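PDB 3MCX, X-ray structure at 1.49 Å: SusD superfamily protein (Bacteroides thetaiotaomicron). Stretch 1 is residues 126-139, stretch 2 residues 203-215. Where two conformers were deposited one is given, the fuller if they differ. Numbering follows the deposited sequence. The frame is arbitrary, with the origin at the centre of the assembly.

Stretch 1 126-139: LVMRGLSLFNLTRL
Stretch 2 (203-215) AAQALLSRVYLNM

How do the two stretches lie? Stretch 1 is helical throughout and stretch 2 for nearly all its length, phi/psi near -63/-43, flattening to -79/-21 at R138, -77/-9 at N214 and -92/-5 at M215. They run the same way, axes 21° apart and 11.3 Å at closest approach. CA atoms pair V127 with A204 (6.8 Å), L131 with L207 (7.9 Å), F134 with V211 (7.6 Å) and R138 with N214 (9.3 Å). No hydrogen bond crosses; packing covers 395 Å², both sides summed, and every contacting residue is buried.

What fills the first turns of stretch 2? A204, whose small methyl suits the narrowest CA spacing of the register, sets CB 4.0 Å from V127 CG2 (V127 chi1 t). L207 (m, t) points toward stretch 1, its CD1 4.1 Å from both V127 CG1 and L131 CD2; L131 is t, p. These aliphatic chains need no polar partners.

How is the F134 ring held? F134 (chi1 177°, chi2 63°) meets R210 at its edge, R210 CD lying 3.9 Å from F134 CE2; R210 is t, t, m, chi4 172°. The flat ring offers V211 (t) a face: V211 CG2 sits 3.7 Å from the F134 centroid, 3° off the normal, a CH-pi contact.

What happens where charge enters? R138 (p, t, m, chi4 -140°) brings NH2 4.0 Å from R210 CD and 3.5 Å from N214 ND2. R138 NH1 and R210 NH1, like charges, are 4.6 Å apart, though both guanidinium groups find hydrogen bonds elsewhere. N214 (chi1 m, chi2 -69°) turns ND2 back to R210 O, a 3.0 Å hydrogen bond.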

# COMPACT_ATOMS: atom_id res chain seq x y z
N LEU A 126 -13.33 11.05 6.80
CA LEU A 126 -12.11 11.65 7.34
C LEU A 126 -10.93 10.72 7.22
O LEU A 126 -9.85 11.14 6.81
CB LEU A 126 -12.30 12.08 8.81
CG LEU A 126 -12.96 13.45 9.07
CD1 LEU A 126 -13.34 13.58 10.56
CD2 LEU A 126 -12.02 14.62 8.58
N VAL A 127 -11.13 9.44 7.52
CA VAL A 127 -10.03 8.49 7.39
C VAL A 127 -9.63 8.36 5.91
O VAL A 127 -8.46 8.37 5.56
CB VAL A 127 -10.30 7.08 7.99
CG1 VAL A 127 -9.03 6.21 7.83
CG2 VAL A 127 -10.64 7.16 9.42
N MSE A 128 -10.63 8.28 5.03
CA MSE A 128 -10.32 8.23 3.60
C MSE A 128 -9.61 9.50 3.12
O MSE A 128 -8.73 9.43 2.28
CB MSE A 128 -11.58 7.98 2.79
CG MSE A 128 -11.34 7.79 1.32
SE MSE A 128 -10.11 6.35 0.85
CE MSE A 128 -10.44 5.12 2.33
N ARG A 129 -9.99 10.65 3.64
CA ARG A 129 -9.28 11.90 3.26
C ARG A 129 -7.81 11.85 3.71
O ARG A 129 -6.91 12.22 2.97
CB ARG A 129 -9.95 13.12 3.87
CG ARG A 129 -9.52 14.44 3.22
CD ARG A 129 -10.25 15.63 3.73
NE ARG A 129 -9.96 15.96 5.12
CZ ARG A 129 -10.59 16.89 5.81
NH1 ARG A 129 -11.56 17.57 5.24
NH2 ARG A 129 -10.25 17.17 7.07
N GLY A 130 -7.59 11.42 4.93
CA GLY A 130 -6.24 11.30 5.45
C GLY A 130 -5.41 10.28 4.73
O GLY A 130 -4.24 10.53 4.34
N LEU A 131 -6.02 9.11 4.48
CA LEU A 131 -5.32 8.05 3.73
C LEU A 131 -4.95 8.52 2.32
O LEU A 131 -3.83 8.27 1.85
CB LEU A 131 -6.23 6.84 3.66
CG LEU A 131 -5.69 5.60 2.97
CD1 LEU A 131 -4.34 5.19 3.55
CD2 LEU A 131 -6.75 4.46 3.10
N SER A 132 -5.87 9.25 1.69
CA SER A 132 -5.64 9.74 0.34
C SER A 132 -4.47 10.74 0.32
O SER A 132 -3.59 10.65 -0.53
CB SER A 132 -6.92 10.29 -0.23
OG SER A 132 -7.90 9.25 -0.40
N LEU A 133 -4.45 11.69 1.26
CA LEU A 133 -3.37 12.68 1.30
C LEU A 133 -2.05 11.94 1.57
O LEU A 133 -1.02 12.28 0.97
CB LEU A 133 -3.66 13.73 2.35
CG LEU A 133 -2.55 14.78 2.54
CD1 LEU A 133 -2.16 15.50 1.25
CD2 LEU A 133 -2.92 15.80 3.65
N PHE A 134 -2.05 10.95 2.47
CA PHE A 134 -0.85 10.15 2.75
C PHE A 134 -0.32 9.49 1.47
O PHE A 134 0.87 9.53 1.19
CB PHE A 134 -1.20 9.09 3.82
CG PHE A 134 -0.08 8.15 4.17
CD1 PHE A 134 1.08 8.60 4.74
CD2 PHE A 134 -0.23 6.79 3.98
CE1 PHE A 134 2.07 7.72 5.12
CE2 PHE A 134 0.78 5.91 4.34
CZ PHE A 134 1.91 6.37 4.92
N ASN A 135 -1.22 8.86 0.72
CA ASN A 135 -0.84 8.20 -0.54
C ASN A 135 -0.21 9.16 -1.52
O ASN A 135 0.82 8.84 -2.14
CB ASN A 135 -2.07 7.51 -1.13
CG ASN A 135 -2.46 6.26 -0.34
OD1 ASN A 135 -1.60 5.54 0.18
ND2 ASN A 135 -3.77 5.98 -0.26
N LEU A 136 -0.79 10.35 -1.70
CA LEU A 136 -0.18 11.34 -2.58
C LEU A 136 1.20 11.78 -2.08
O LEU A 136 2.13 11.95 -2.86
CB LEU A 136 -1.08 12.56 -2.73
CG LEU A 136 -2.32 12.34 -3.60
CD1 LEU A 136 -3.38 13.36 -3.25
CD2 LEU A 136 -1.95 12.40 -5.08
N THR A 137 1.30 12.01 -0.78
CA THR A 137 2.50 12.56 -0.20
C THR A 137 3.66 11.58 -0.36
O THR A 137 4.80 11.98 -0.61
CB THR A 137 2.27 12.95 1.28
OG1 THR A 137 1.21 13.90 1.36
CG2 THR A 137 3.54 13.54 1.89
N ARG A 138 3.39 10.30 -0.20
CA ARG A 138 4.46 9.33 -0.24
C ARG A 138 4.89 9.01 -1.67
O ARG A 138 6.03 8.61 -1.85
CB ARG A 138 4.08 8.08 0.58
CG ARG A 138 3.06 7.24 -0.03
CD ARG A 138 2.36 6.33 1.01
NE ARG A 138 3.18 5.57 1.94
CZ ARG A 138 2.96 4.29 2.33
NH1 ARG A 138 2.00 3.55 1.79
NH2 ARG A 138 3.68 3.77 3.28
N LEU A 139 4.04 9.26 -2.68
CA LEU A 139 4.44 9.11 -4.08
C LEU A 139 5.18 10.33 -4.58
O LEU A 139 6.18 10.19 -5.30
CB LEU A 139 3.22 8.89 -5.00
CG LEU A 139 2.99 7.43 -5.35
CD1 LEU A 139 2.63 6.55 -4.13
CD2 LEU A 139 1.93 7.33 -6.47
N ALA A 203 -9.06 -0.60 11.79
CA ALA A 203 -8.41 -0.25 10.54
C ALA A 203 -7.70 1.10 10.65
O ALA A 203 -6.59 1.29 10.16
CB ALA A 203 -9.44 -0.18 9.40
N ALA A 204 -8.39 2.07 11.24
CA ALA A 204 -7.83 3.41 11.37
C ALA A 204 -6.58 3.45 12.27
O ALA A 204 -5.59 4.10 11.93
CB ALA A 204 -8.90 4.43 11.85
N GLN A 205 -6.60 2.73 13.38
CA GLN A 205 -5.40 2.66 14.22
C GLN A 205 -4.29 1.90 13.49
O GLN A 205 -3.13 2.30 13.61
CB GLN A 205 -5.72 2.00 15.57
CG GLN A 205 -6.36 2.91 16.59
CD GLN A 205 -5.34 3.88 17.19
OE1 GLN A 205 -4.84 4.77 16.51
NE2 GLN A 205 -5.02 3.70 18.46
N ALA A 206 -4.63 0.85 12.75
CA ALA A 206 -3.65 0.12 11.95
C ALA A 206 -3.00 1.05 10.93
O ALA A 206 -1.77 1.11 10.81
CB ALA A 206 -4.31 -1.08 11.23
N LEU A 207 -3.82 1.83 10.23
CA LEU A 207 -3.27 2.78 9.25
C LEU A 207 -2.42 3.85 9.94
O LEU A 207 -1.35 4.23 9.42
CB LEU A 207 -4.38 3.45 8.45
CG LEU A 207 -5.12 2.51 7.49
CD1 LEU A 207 -6.42 3.21 7.00
CD2 LEU A 207 -4.18 2.03 6.33
N LEU A 208 -2.86 4.33 11.10
CA LEU A 208 -2.03 5.27 11.85
C LEU A 208 -0.68 4.66 12.23
O LEU A 208 0.33 5.36 12.21
CB LEU A 208 -2.77 5.78 13.09
CG LEU A 208 -3.69 6.99 12.85
CD1 LEU A 208 -4.69 7.14 14.05
CD2 LEU A 208 -2.85 8.26 12.66
N SER A 209 -0.63 3.36 12.53
CA SER A 209 0.68 2.74 12.81
C SER A 209 1.61 2.82 11.61
O SER A 209 2.82 3.06 11.77
CB SER A 209 0.58 1.31 13.37
OG SER A 209 0.26 0.35 12.38
N ARG A 210 1.07 2.64 10.41
CA ARG A 210 1.83 2.77 9.19
C ARG A 210 2.29 4.20 9.00
O ARG A 210 3.43 4.43 8.64
CB ARG A 210 0.97 2.31 8.02
CG ARG A 210 1.65 2.43 6.65
CD ARG A 210 0.70 2.17 5.50
NE ARG A 210 0.24 0.79 5.43
CZ ARG A 210 -0.71 0.36 4.61
NH1 ARG A 210 -1.35 1.20 3.82
NH2 ARG A 210 -1.02 -0.92 4.56
N VAL A 211 1.37 5.15 9.16
CA VAL A 211 1.72 6.56 8.99
C VAL A 211 2.83 7.00 9.96
O VAL A 211 3.86 7.57 9.55
CB VAL A 211 0.45 7.46 9.09
CG1 VAL A 211 0.81 8.94 9.11
CG2 VAL A 211 -0.53 7.12 7.98
N TYR A 212 2.61 6.77 11.25
CA TYR A 212 3.59 7.16 12.27
C TYR A 212 4.95 6.49 12.03
O TYR A 212 6.00 7.11 12.20
CB TYR A 212 3.06 6.80 13.64
CG TYR A 212 2.01 7.73 14.23
CD1 TYR A 212 2.18 9.11 14.26
CD2 TYR A 212 0.85 7.20 14.82
CE1 TYR A 212 1.23 9.95 14.86
CE2 TYR A 212 -0.09 8.02 15.43
CZ TYR A 212 0.09 9.39 15.44
OH TYR A 212 -0.85 10.20 16.05
N LEU A 213 4.95 5.22 11.66
CA LEU A 213 6.20 4.50 11.43
C LEU A 213 7.02 5.22 10.34
O LEU A 213 8.23 5.40 10.48
CB LEU A 213 5.93 3.02 11.04
CG LEU A 213 7.15 2.11 10.89
CD1 LEU A 213 8.04 2.00 12.15
CD2 LEU A 213 6.67 0.73 10.42
N ASN A 214 6.36 5.64 9.27
CA ASN A 214 7.03 6.31 8.13
C ASN A 214 7.38 7.76 8.45
O ASN A 214 8.13 8.40 7.72
CB ASN A 214 6.20 6.15 6.85
CG ASN A 214 6.36 4.80 6.25
OD1 ASN A 214 7.45 4.48 5.74
ND2 ASN A 214 5.33 3.95 6.38
N MSE A 215 6.89 8.27 9.58
CA MSE A 215 7.36 9.56 10.11
C MSE A 215 8.51 9.37 11.09
O MSE A 215 9.04 10.38 11.60
CB MSE A 215 6.28 10.26 10.91
CG MSE A 215 5.15 10.74 10.16
SE MSE A 215 3.82 11.49 11.37
CE MSE A 215 4.38 12.86 11.75